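Side-chain contacts in fibronectin type III domain-containing protein (Simiduia agarivorans, PDB 6P2K), which probably hydrolyses the beta-glucan backbone of xyloglucan-type polysaccharides as a family 74 glycoside hydrolase, through a catalytic part built of beta-propeller blades that also binds zinc: residues B[555-560]-B[603-608]; B[525-528]-B[532-535]; B[521-526]-B[578-583]; B[583-588]-B[593-598]; B[495-500]-B[504-509]. All coordinates share one frame; numbering follows the deposited sequence.

Contact 1. Residues B[555-560]-B[603-608]. With ZN (zinc ion), chain P.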
# COMPACT_ATOMS: atom_id res chain seq x y z
N THR B 555 -22.94 -16.89 18.95
CA THR B 555 -24.03 -16.97 19.90
C THR B 555 -24.68 -18.35 19.82
O THR B 555 -25.06 -18.79 18.73
CB THR B 555 -25.09 -15.89 19.63
OG1 THR B 555 -24.46 -14.61 19.56
CG2 THR B 555 -26.14 -15.88 20.74
N GLN B 556 -24.79 -19.02 20.96
CA GLN B 556 -25.55 -20.26 21.01
C GLN B 556 -27.03 -19.95 21.19
O GLN B 556 -27.40 -19.18 22.08
CB GLN B 556 -25.06 -21.16 22.14
CG GLN B 556 -25.71 -22.53 22.15
CD GLN B 556 -25.26 -23.40 23.31
OE1 GLN B 556 -24.08 -23.67 23.47
NE2 GLN B 556 -26.22 -23.84 24.12
N ILE B 557 -27.87 -20.53 20.35
CA ILE B 557 -29.31 -20.35 20.46
C ILE B 557 -30.05 -21.65 20.77
O ILE B 557 -31.25 -21.59 21.07
CB ILE B 557 -29.91 -19.68 19.20
CG1 ILE B 557 -29.88 -20.62 18.00
CG2 ILE B 557 -29.15 -18.40 18.88
CD1 ILE B 557 -30.46 -19.99 16.75
N TYR B 558 -29.39 -22.80 20.72
CA TYR B 558 -30.06 -24.07 21.01
C TYR B 558 -29.03 -25.10 21.44
O TYR B 558 -28.05 -25.33 20.72
CB TYR B 558 -30.83 -24.57 19.78
CG TYR B 558 -31.50 -25.91 19.97
CD1 TYR B 558 -32.68 -26.02 20.70
CD2 TYR B 558 -30.95 -27.07 19.43
CE1 TYR B 558 -33.29 -27.25 20.88
CE2 TYR B 558 -31.56 -28.30 19.60
CZ TYR B 558 -32.73 -28.38 20.33
OH TYR B 558 -33.35 -29.60 20.52
N GLU B 559 -29.24 -25.72 22.60
CA GLU B 559 -28.40 -26.84 23.03
C GLU B 559 -28.96 -28.13 22.44
O GLU B 559 -30.16 -28.40 22.53
CB GLU B 559 -28.31 -26.96 24.56
CG GLU B 559 -29.62 -27.28 25.33
CD GLU B 559 -29.93 -28.78 25.55
OE1 GLU B 559 -31.04 -29.08 26.04
OE2 GLU B 559 -29.11 -29.67 25.25
N GLY B 560 -28.08 -28.92 21.83
CA GLY B 560 -28.45 -30.20 21.28
C GLY B 560 -27.56 -31.30 21.82
O GLY B 560 -27.02 -32.11 21.06
N GLY B 603 -34.29 -11.92 23.90
CA GLY B 603 -33.19 -12.44 23.12
C GLY B 603 -33.01 -13.94 23.20
O GLY B 603 -32.23 -14.50 22.41
N SER B 604 -33.69 -14.62 24.12
CA SER B 604 -33.63 -16.07 24.19
C SER B 604 -34.47 -16.69 23.09
O SER B 604 -35.32 -16.04 22.47
CB SER B 604 -34.10 -16.57 25.56
OG SER B 604 -35.48 -16.32 25.75
N TRP B 605 -34.22 -17.97 22.83
CA TRP B 605 -34.90 -18.72 21.79
C TRP B 605 -35.66 -19.89 22.40
O TRP B 605 -35.20 -20.51 23.36
CB TRP B 605 -33.91 -19.26 20.76
CG TRP B 605 -33.23 -18.21 19.93
CD1 TRP B 605 -32.25 -17.34 20.33
CD2 TRP B 605 -33.46 -17.93 18.54
NE1 TRP B 605 -31.87 -16.54 19.29
CE2 TRP B 605 -32.59 -16.88 18.17
CE3 TRP B 605 -34.31 -18.47 17.57
CZ2 TRP B 605 -32.55 -16.36 16.88
CZ3 TRP B 605 -34.27 -17.95 16.29
CH2 TRP B 605 -33.40 -16.90 15.96
N THR B 606 -36.83 -20.19 21.84
CA THR B 606 -37.57 -21.41 22.17
C THR B 606 -37.72 -22.23 20.90
O THR B 606 -38.17 -21.72 19.87
CB THR B 606 -38.94 -21.09 22.78
OG1 THR B 606 -39.71 -20.30 21.86
CG2 THR B 606 -38.79 -20.35 24.09
N PHE B 607 -37.34 -23.51 20.98
CA PHE B 607 -37.37 -24.42 19.85
C PHE B 607 -38.34 -25.55 20.13
O PHE B 607 -38.49 -25.99 21.28
CB PHE B 607 -35.99 -25.01 19.55
CG PHE B 607 -35.10 -24.11 18.76
CD1 PHE B 607 -34.52 -22.99 19.34
CD2 PHE B 607 -34.82 -24.38 17.43
CE1 PHE B 607 -33.70 -22.16 18.61
CE2 PHE B 607 -33.99 -23.55 16.69
CZ PHE B 607 -33.43 -22.44 17.28
N ALA B 608 -38.99 -26.04 19.08
CA ALA B 608 -39.91 -27.17 19.21
C ALA B 608 -39.99 -27.91 17.89
O ALA B 608 -39.82 -27.32 16.81
CB ALA B 608 -41.30 -26.72 19.65
ZN ZN P . -30.71 -31.06 25.81
O HOH W 1 -33.13 -22.94 22.85
O HOH W 2 -32.41 -31.42 26.95
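I557 lies against one face of the W605 indole, while its neighbour Y558 meets the ring of F607. I557 CB stands 3.6 Å from the centroid of the W605 five-membered ring and 14° off its normal, and I557 CG2 comes within 3.3 Å of W605 NE1. With I557 CG1 lodged between the backbone N and the carbonyl carbon (chi1 70°), its CD1 extends over the middle of the indole and also reaches to 3.9 Å from F607 CZ, so one side chain spans both rings. Y558 CB lies over the F607 face, displaced toward the rim; the two rings are turned 43° to each other, with Y558 CD1 3.6 Å from F607 CG. The Y558 hydroxyl is hydrogen-bonded to the backbone N of A567. No direct hydrogen bond joins the segments, but a water donates to I557 O at 2.9 Å and to W605 O at 3.2 Å. Next in the chain, E559 holds zinc through OE1 (2.0 Å) and OE2 (2.2 Å), alongside D562 and D566. I557 and Y558 both face M533 in a classic beta bulge, and their aromatic partners belong to the next sheet, the face-to-face packing of adjacent beta-propeller blades.

Contact 2. Residues B[525-528]-B[532-535]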
# COMPACT_ATOMS: atom_id res chain seq x y z
N PHE B 525 -26.70 -18.77 10.45
CA PHE B 525 -26.99 -19.87 11.36
C PHE B 525 -26.14 -21.09 11.00
O PHE B 525 -25.79 -21.29 9.83
CB PHE B 525 -28.47 -20.28 11.30
CG PHE B 525 -29.42 -19.21 11.76
CD1 PHE B 525 -29.76 -19.09 13.09
CD2 PHE B 525 -29.99 -18.34 10.84
CE1 PHE B 525 -30.64 -18.11 13.51
CE2 PHE B 525 -30.88 -17.36 11.25
CZ PHE B 525 -31.21 -17.24 12.59
N MET B 526 -25.83 -21.90 12.01
CA MET B 526 -25.09 -23.14 11.80
C MET B 526 -25.41 -24.10 12.94
O MET B 526 -25.63 -23.69 14.08
CB MET B 526 -23.58 -22.88 11.73
CG MET B 526 -22.99 -22.28 13.01
SD MET B 526 -21.80 -20.96 12.69
CE MET B 526 -22.88 -19.67 12.05
N PHE B 527 -25.45 -25.40 12.62
CA PHE B 527 -25.72 -26.44 13.61
C PHE B 527 -24.49 -27.33 13.72
O PHE B 527 -24.13 -28.02 12.77
CB PHE B 527 -26.96 -27.26 13.24
CG PHE B 527 -27.60 -27.94 14.42
CD1 PHE B 527 -26.95 -28.97 15.09
CD2 PHE B 527 -28.85 -27.54 14.88
CE1 PHE B 527 -27.54 -29.60 16.19
CE2 PHE B 527 -29.45 -28.16 15.96
CZ PHE B 527 -28.79 -29.19 16.63
N SER B 528 -23.87 -27.31 14.90
CA SER B 528 -22.70 -28.13 15.19
C SER B 528 -23.19 -29.49 15.67
O SER B 528 -23.82 -29.60 16.72
CB SER B 528 -21.83 -27.45 16.25
OG SER B 528 -20.62 -28.16 16.43
N GLY B 532 -25.31 -28.28 19.12
CA GLY B 532 -26.47 -27.42 19.07
C GLY B 532 -26.36 -26.41 17.94
O GLY B 532 -25.48 -26.50 17.09
N MET B 533 -27.27 -25.45 17.96
CA MET B 533 -27.35 -24.43 16.92
C MET B 533 -26.73 -23.13 17.40
O MET B 533 -26.98 -22.68 18.53
CB MET B 533 -28.79 -24.18 16.48
CG MET B 533 -28.87 -23.30 15.24
SD MET B 533 -30.50 -23.27 14.47
CE MET B 533 -30.42 -24.75 13.48
N TYR B 534 -25.93 -22.51 16.53
CA TYR B 534 -25.21 -21.29 16.86
C TYR B 534 -25.47 -20.25 15.78
O TYR B 534 -25.91 -20.57 14.67
CB TYR B 534 -23.71 -21.56 17.01
CG TYR B 534 -23.40 -22.51 18.14
CD1 TYR B 534 -23.60 -23.88 17.99
CD2 TYR B 534 -22.94 -22.04 19.36
CE1 TYR B 534 -23.34 -24.76 19.02
CE2 TYR B 534 -22.67 -22.91 20.40
CZ TYR B 534 -22.88 -24.27 20.23
OH TYR B 534 -22.62 -25.14 21.26
N MET B 535 -25.20 -19.00 16.13
CA MET B 535 -25.58 -17.87 15.29
C MET B 535 -24.44 -16.86 15.26
O MET B 535 -23.85 -16.55 16.30
CB MET B 535 -26.86 -17.21 15.82
CG MET B 535 -27.31 -15.98 15.06
SD MET B 535 -28.96 -15.46 15.57
CE MET B 535 -28.62 -14.76 17.18
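M526 O takes the Y534 N-H at 2.7 Å, an almost straight bond (176° at the hydrogen), and also receives a CA-H...O contact from M533 CA at 3.4 Å. In return M526 N donates to Y534 O, and S528 and G532 exchange a second pair of backbone bonds nearer the turn. F527, the non-hydrogen-bonded partner of M533, has its CG anti to the backbone N (chi1 -157°), which lays the ring over the start of the opposite strand: G532 CA is 4.1 Å from the ring centroid, over the face. M533 approaches that ring differently, its chain bent at the sulfur to bring CE into the ring plane, 3.5 Å from F527 CD2. These are the two middle strands of a four-stranded antiparallel propeller blade, linked as a beta hairpin, and the F525, F527, M533 and M535 face turns toward the sheet of strand 567-575. On that face F525 and M535 run side by side, M535 SD reaching F525 CE1 at 3.8 Å in an oblique Met-aromatic contact. M526 and Y534 occupy the reverse face and cross at about a right angle, M526 CG 4.1 Å from Y534 CB. There too S528 OG bonds G509 O.

Contact 3. Residues B[521-526]-B[578-583]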
# COMPACT_ATOMS: atom_id res chain seq x y z
N PRO B 521 -29.24 -10.77 5.62
CA PRO B 521 -28.12 -11.57 5.11
C PRO B 521 -26.80 -11.35 5.85
O PRO B 521 -25.80 -11.97 5.47
CB PRO B 521 -28.01 -11.13 3.65
CG PRO B 521 -28.62 -9.76 3.61
CD PRO B 521 -29.72 -9.78 4.64
N ALA B 522 -26.76 -10.50 6.87
CA ALA B 522 -25.59 -10.44 7.74
C ALA B 522 -25.62 -11.51 8.82
O ALA B 522 -24.58 -11.79 9.43
CB ALA B 522 -25.48 -9.06 8.38
N LYS B 523 -26.77 -12.12 9.06
CA LYS B 523 -26.96 -13.10 10.12
C LYS B 523 -26.84 -14.51 9.55
O LYS B 523 -27.48 -14.83 8.54
CB LYS B 523 -28.33 -12.91 10.78
CG LYS B 523 -28.71 -13.97 11.79
CD LYS B 523 -29.92 -13.53 12.62
CE LYS B 523 -29.60 -12.29 13.45
NZ LYS B 523 -30.78 -11.79 14.21
N VAL B 524 -26.02 -15.34 10.19
CA VAL B 524 -25.71 -16.68 9.70
C VAL B 524 -25.99 -17.70 10.80
O VAL B 524 -25.55 -17.51 11.94
CB VAL B 524 -24.24 -16.80 9.23
CG1 VAL B 524 -24.00 -18.15 8.56
CG2 VAL B 524 -23.89 -15.65 8.27
N PHE B 525 -26.70 -18.77 10.45
CA PHE B 525 -26.99 -19.87 11.36
C PHE B 525 -26.14 -21.09 11.00
O PHE B 525 -25.79 -21.29 9.83
CB PHE B 525 -28.47 -20.28 11.30
CG PHE B 525 -29.42 -19.21 11.76
CD1 PHE B 525 -29.76 -19.09 13.09
CD2 PHE B 525 -29.99 -18.34 10.84
CE1 PHE B 525 -30.64 -18.11 13.51
CE2 PHE B 525 -30.88 -17.36 11.25
CZ PHE B 525 -31.21 -17.24 12.59
N MET B 526 -25.83 -21.90 12.01
CA MET B 526 -25.09 -23.14 11.80
C MET B 526 -25.41 -24.10 12.94
O MET B 526 -25.63 -23.69 14.08
CB MET B 526 -23.58 -22.88 11.73
CG MET B 526 -22.99 -22.28 13.01
SD MET B 526 -21.80 -20.96 12.69
CE MET B 526 -22.88 -19.67 12.05
N THR B 578 -38.86 -13.76 5.80
CA THR B 578 -39.05 -12.35 6.13
C THR B 578 -38.93 -12.03 7.61
O THR B 578 -38.93 -10.84 7.96
CB THR B 578 -40.43 -11.87 5.65
OG1 THR B 578 -41.46 -12.55 6.37
CG2 THR B 578 -40.61 -12.10 4.16
N ASN B 579 -38.82 -13.02 8.49
CA ASN B 579 -38.75 -12.79 9.93
C ASN B 579 -37.45 -13.42 10.44
O ASN B 579 -37.36 -14.64 10.59
CB ASN B 579 -39.97 -13.37 10.64
CG ASN B 579 -40.04 -12.97 12.10
OD1 ASN B 579 -39.09 -12.43 12.66
ND2 ASN B 579 -41.18 -13.26 12.73
N GLU B 580 -36.45 -12.58 10.73
CA GLU B 580 -35.16 -13.12 11.16
C GLU B 580 -35.21 -13.72 12.56
O GLU B 580 -34.22 -14.35 12.97
CB GLU B 580 -34.07 -12.05 11.07
CG GLU B 580 -34.17 -10.92 12.07
CD GLU B 580 -33.04 -9.91 11.90
OE1 GLU B 580 -33.30 -8.79 11.41
OE2 GLU B 580 -31.88 -10.23 12.26
N LYS B 581 -36.32 -13.58 13.28
CA LYS B 581 -36.49 -14.21 14.59
C LYS B 581 -37.01 -15.64 14.52
O LYS B 581 -37.23 -16.25 15.57
CB LYS B 581 -37.44 -13.39 15.47
CG LYS B 581 -37.00 -11.96 15.75
CD LYS B 581 -38.06 -11.26 16.58
CE LYS B 581 -37.46 -10.18 17.46
NZ LYS B 581 -37.34 -8.89 16.74
N VAL B 582 -37.23 -16.18 13.32
CA VAL B 582 -37.78 -17.53 13.17
C VAL B 582 -36.85 -18.32 12.26
O VAL B 582 -36.41 -17.82 11.22
CB VAL B 582 -39.21 -17.50 12.60
CG1 VAL B 582 -39.70 -18.92 12.32
CG2 VAL B 582 -40.15 -16.80 13.56
N VAL B 583 -36.55 -19.56 12.65
CA VAL B 583 -35.69 -20.44 11.88
C VAL B 583 -36.24 -21.86 11.97
O VAL B 583 -36.73 -22.28 13.03
CB VAL B 583 -34.23 -20.37 12.36
CG1 VAL B 583 -34.10 -20.90 13.79
CG2 VAL B 583 -33.31 -21.13 11.42
O HOH W 3 -32.64 -13.43 15.11
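K523 reaches across to E580 with its full length. From CB the chain starts anti to the backbone N (chi1 173°) and runs on nearly straight to CD, which brushes M535 SD at 3.7 Å. A bend at chi3 (-64°) then turns the tip, bringing CE to 3.3 Å from E580 OE2 and NZ to 2.7 Å from the same oxygen, a hydrogen-bonded salt bridge that meets OE2 on its anti side, 22° out of the carboxylate plane. NZ also donates to a water at 2.6 Å, and that water donates onward to E580 O; N520 ND2 is a second donor to E580 OE2. A methionine in place of K523 would probably leave E580 OE2 without its counter-charge and the bridging water without its lysine donor. E580 itself is carried by a type I beta turn from N579 to V582, where N579 OD1 accepts from K581 N in an Asx turn. Beyond this turn V583 CG2 sits 4.2 Å above the centre of the F525 ring. The contact joins the entrances of strands 524-528 and 582-588, the second strands of adjacent sheets, with I573 of strand 567-575 touching both F525 and V583.

Contact 4. Residues B[583-588]-B[593-598]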
# COMPACT_ATOMS: atom_id res chain seq x y z
N VAL B 583 -36.55 -19.56 12.65
CA VAL B 583 -35.69 -20.44 11.88
C VAL B 583 -36.24 -21.86 11.97
O VAL B 583 -36.73 -22.28 13.03
CB VAL B 583 -34.23 -20.37 12.36
CG1 VAL B 583 -34.10 -20.90 13.79
CG2 VAL B 583 -33.31 -21.13 11.42
N PHE B 584 -36.18 -22.59 10.86
CA PHE B 584 -36.53 -24.00 10.81
C PHE B 584 -35.29 -24.81 10.45
O PHE B 584 -34.34 -24.29 9.87
CB PHE B 584 -37.64 -24.28 9.78
CG PHE B 584 -38.83 -23.37 9.89
CD1 PHE B 584 -38.86 -22.15 9.24
CD2 PHE B 584 -39.93 -23.76 10.63
CE1 PHE B 584 -39.96 -21.32 9.33
CE2 PHE B 584 -41.04 -22.93 10.73
CZ PHE B 584 -41.05 -21.71 10.08
N PHE B 585 -35.32 -26.09 10.79
CA PHE B 585 -34.29 -27.01 10.32
C PHE B 585 -34.82 -28.43 10.43
O PHE B 585 -35.74 -28.72 11.19
CB PHE B 585 -32.97 -26.85 11.09
CG PHE B 585 -33.03 -27.29 12.53
CD1 PHE B 585 -33.49 -26.42 13.51
CD2 PHE B 585 -32.57 -28.54 12.91
CE1 PHE B 585 -33.52 -26.81 14.84
CE2 PHE B 585 -32.60 -28.93 14.24
CZ PHE B 585 -33.08 -28.07 15.20
N SER B 586 -34.22 -29.32 9.63
CA SER B 586 -34.54 -30.74 9.66
C SER B 586 -33.53 -31.44 10.55
O SER B 586 -32.32 -31.41 10.27
CB SER B 586 -34.53 -31.33 8.24
OG SER B 586 -33.34 -30.97 7.55
N SER B 587 -34.02 -32.06 11.62
CA SER B 587 -33.17 -32.77 12.56
C SER B 587 -33.00 -34.21 12.11
O SER B 587 -33.98 -34.91 11.85
CB SER B 587 -33.77 -32.74 13.96
OG SER B 587 -33.04 -33.57 14.85
N THR B 588 -31.75 -34.67 12.03
CA THR B 588 -31.44 -36.04 11.65
C THR B 588 -30.67 -36.77 12.74
O THR B 588 -30.10 -37.84 12.47
CB THR B 588 -30.67 -36.07 10.33
OG1 THR B 588 -29.33 -35.59 10.54
CG2 THR B 588 -31.36 -35.19 9.30
N GLY B 593 -36.86 -34.71 12.86
CA GLY B 593 -38.02 -34.04 12.31
C GLY B 593 -37.72 -32.59 11.98
O GLY B 593 -36.59 -32.11 12.09
N VAL B 594 -38.76 -31.89 11.55
CA VAL B 594 -38.67 -30.46 11.30
C VAL B 594 -38.85 -29.73 12.62
O VAL B 594 -39.85 -29.91 13.31
CB VAL B 594 -39.71 -30.00 10.26
CG1 VAL B 594 -39.57 -28.50 10.02
CG2 VAL B 594 -39.54 -30.77 8.97
N TRP B 595 -37.86 -28.91 12.98
CA TRP B 595 -37.90 -28.13 14.20
C TRP B 595 -38.06 -26.65 13.85
O TRP B 595 -37.65 -26.21 12.77
CB TRP B 595 -36.61 -28.34 15.02
CG TRP B 595 -36.62 -29.59 15.84
CD1 TRP B 595 -36.57 -30.87 15.38
CD2 TRP B 595 -36.67 -29.67 17.27
NE1 TRP B 595 -36.59 -31.75 16.44
CE2 TRP B 595 -36.65 -31.04 17.61
CE3 TRP B 595 -36.74 -28.72 18.29
CZ2 TRP B 595 -36.70 -31.48 18.93
CZ3 TRP B 595 -36.78 -29.16 19.61
CH2 TRP B 595 -36.76 -30.53 19.91
N ARG B 596 -38.65 -25.89 14.77
CA ARG B 596 -38.85 -24.46 14.58
C ARG B 596 -38.37 -23.72 15.82
O ARG B 596 -38.78 -24.06 16.94
CB ARG B 596 -40.31 -24.13 14.30
CG ARG B 596 -40.61 -22.65 14.24
CD ARG B 596 -42.12 -22.43 14.24
NE ARG B 596 -42.52 -21.04 14.09
CZ ARG B 596 -42.66 -20.18 15.10
NH1 ARG B 596 -42.43 -20.57 16.34
NH2 ARG B 596 -43.04 -18.93 14.86
N GLY B 597 -37.52 -22.73 15.62
CA GLY B 597 -37.02 -21.89 16.70
C GLY B 597 -37.53 -20.47 16.54
O GLY B 597 -37.61 -19.95 15.42
N GLU B 598 -37.89 -19.85 17.67
CA GLU B 598 -38.42 -18.50 17.68
C GLU B 598 -37.70 -17.68 18.73
O GLU B 598 -37.70 -18.05 19.91
CB GLU B 598 -39.93 -18.50 17.95
CG GLU B 598 -40.58 -17.13 17.88
CD GLU B 598 -42.05 -17.17 18.23
OE1 GLU B 598 -42.40 -16.90 19.40
OE2 GLU B 598 -42.86 -17.48 17.33
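F585 has its CG between the backbone N and the carbonyl carbon (chi1 68°), and W595 has its CG anti to its own carbonyl carbon (chi1 -81°), torsions that set the two side chains side by side on one face of this antiparallel beta hairpin, two inner strands of a propeller blade. W595 CB rests over the F585 ring, 3.8 Å from its centroid and 3.5 Å from CE1. The indole's five-membered ring is near parallel to the phenyl, at 21°, but slid along until they hardly overlap. Both groups lie toward the neighbouring blade, where F585 meets F527. On the reverse face F584 and R596 also lie alongside each other, F584 CE2 touching the methylenes at R596 CG, 3.5 Å away. The arginine, extended as far as NE, presents NH1 (3.3 Å) and NH2 (2.9 Å) end-on to the single oxygen OE2 of E598, which lies in the guanidinium plane, while NE pairs with E656. A leucine in place of R596 would probably leave the carboxylates of E598 and E656 without their shared positive partner. Six backbone hydrogen bonds zip the strands from V583-G597 to S587-G593. At G597 any CB would stand too close to V583 CG1. Near the turn S587 CB packs on W595 CD1 at 3.7 Å, and V591 O accepts from both S587 OG and W595 NE1.

Contact 5. Residues B[495-500]-B[504-509]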
# COMPACT_ATOMS: atom_id res chain seq x y z
N GLU B 495 -10.73 -18.07 8.48
CA GLU B 495 -11.52 -18.88 9.40
C GLU B 495 -12.07 -18.01 10.52
O GLU B 495 -11.32 -17.29 11.19
CB GLU B 495 -10.68 -20.01 9.99
CG GLU B 495 -11.48 -20.93 10.91
CD GLU B 495 -10.62 -21.93 11.64
OE1 GLU B 495 -9.59 -21.52 12.21
OE2 GLU B 495 -10.96 -23.13 11.64
N LEU B 496 -13.38 -18.08 10.74
CA LEU B 496 -14.05 -17.25 11.73
C LEU B 496 -14.32 -17.96 13.05
O LEU B 496 -14.31 -17.31 14.10
CB LEU B 496 -15.37 -16.71 11.17
CG LEU B 496 -15.26 -15.57 10.15
CD1 LEU B 496 -16.65 -15.12 9.70
CD2 LEU B 496 -14.47 -14.40 10.72
N ALA B 497 -14.57 -19.27 13.04
CA ALA B 497 -14.98 -19.96 14.26
C ALA B 497 -14.81 -21.46 14.08
O ALA B 497 -14.71 -21.97 12.96
CB ALA B 497 -16.43 -19.63 14.62
N GLY B 498 -14.79 -22.16 15.21
CA GLY B 498 -14.77 -23.61 15.20
C GLY B 498 -13.38 -24.22 15.29
O GLY B 498 -12.50 -23.69 15.97
N GLY B 499 -13.19 -25.34 14.60
CA GLY B 499 -11.95 -26.08 14.68
C GLY B 499 -11.85 -26.85 15.98
O GLY B 499 -12.72 -26.76 16.85
N PRO B 500 -10.78 -27.64 16.14
CA PRO B 500 -10.63 -28.41 17.38
C PRO B 500 -10.37 -27.54 18.60
O PRO B 500 -10.61 -28.00 19.73
CB PRO B 500 -9.44 -29.33 17.09
CG PRO B 500 -8.69 -28.66 15.98
CD PRO B 500 -9.73 -27.94 15.16
N ALA B 504 -13.93 -18.84 18.77
CA ALA B 504 -15.16 -18.06 18.94
C ALA B 504 -16.21 -18.78 19.78
O ALA B 504 -17.38 -18.39 19.78
CB ALA B 504 -15.76 -17.65 17.59
N GLY B 505 -15.81 -19.82 20.51
CA GLY B 505 -16.78 -20.58 21.28
C GLY B 505 -17.65 -21.52 20.48
O GLY B 505 -18.58 -22.10 21.03
N LEU B 506 -17.39 -21.68 19.18
CA LEU B 506 -18.12 -22.65 18.38
C LEU B 506 -17.50 -24.03 18.57
O LEU B 506 -16.31 -24.20 18.30
CB LEU B 506 -18.11 -22.26 16.91
CG LEU B 506 -18.91 -23.14 15.94
CD1 LEU B 506 -20.40 -23.01 16.19
CD2 LEU B 506 -18.57 -22.79 14.49
N PRO B 507 -18.26 -25.03 19.02
CA PRO B 507 -17.67 -26.34 19.33
C PRO B 507 -17.26 -27.10 18.07
O PRO B 507 -17.53 -26.70 16.94
CB PRO B 507 -18.79 -27.06 20.08
CG PRO B 507 -20.04 -26.42 19.58
CD PRO B 507 -19.70 -24.98 19.33
N LYS B 508 -16.59 -28.23 18.31
CA LYS B 508 -15.89 -28.96 17.26
C LYS B 508 -16.81 -29.79 16.37
O LYS B 508 -16.33 -30.36 15.38
CB LYS B 508 -14.83 -29.88 17.88
CG LYS B 508 -15.39 -31.18 18.44
CD LYS B 508 -14.58 -31.71 19.61
CE LYS B 508 -13.14 -32.00 19.22
NZ LYS B 508 -12.33 -32.47 20.38
N GLY B 509 -18.10 -29.90 16.69
CA GLY B 509 -18.98 -30.72 15.88
C GLY B 509 -19.14 -30.15 14.48
O GLY B 509 -19.23 -28.94 14.29
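A497 CB is the hub of the first shell, meeting A504 CB at 3.6 Å and L506 CD2 at 3.8 Å. The leucine arrives there because its CG is anti to the backbone N (chi1 -177°), a torsion that turns the branched end toward the segment 495-500; L506 CB lies 3.7 Å from G498 N. No conventional hydrogen bond spans the two segments. Instead G498 CA makes a nearly linear CA-H...O contact with L506 O (3.5 Å, 169° at the hydrogen), and A504 CB lies 3.8 Å from L496 O. Farther along, K508 CA stands 3.9 Å from G499 O. Close packing is possible because G498 lacks a side chain: a CB there would run into L506 CD2 and, at these backbone angles, into the carbonyl preceding it as well.

In the second shell, L496 and A497 both face L479 in a classic beta bulge, where the chain turns a corner out of the strand. G477 bonds the backbones of both G499 and K508 and so draws the two segments together, while V554 holds A504. K508 NZ is hydrogen-bonded to S370 OG of a second subunit, and P500 packs on G319 of that same subunit. Within the chain, this is the connection between strand 493-496, the last of its four-stranded sheet, and strand 511-516, which opens the next one; L496 packs on helix 539-547, and L506 and P507 on Y534 of strand 532-536.

Along the chain contact 5 comes first, then contact 2. Contact 3 starts on the same strand as contact 2, sharing F525 and M526, and ends on the strand that opens contact 4, sharing V583; its segments alternate with those of contact 1, between whose segments contact 4 falls. Contacts 2 and 4 lie within consecutive antiparallel sheets, centres about 11 Å apart. Contacts 1 and 3, centres about 13 Å apart, span this pair, at the fourth strands (555-559 and 605-615) and at the starts of the second strands. Contact 5, about 22 Å from contact 4, lies where the preceding sheet joins this pair. Together they show how successive propeller blades are built, connected and packed.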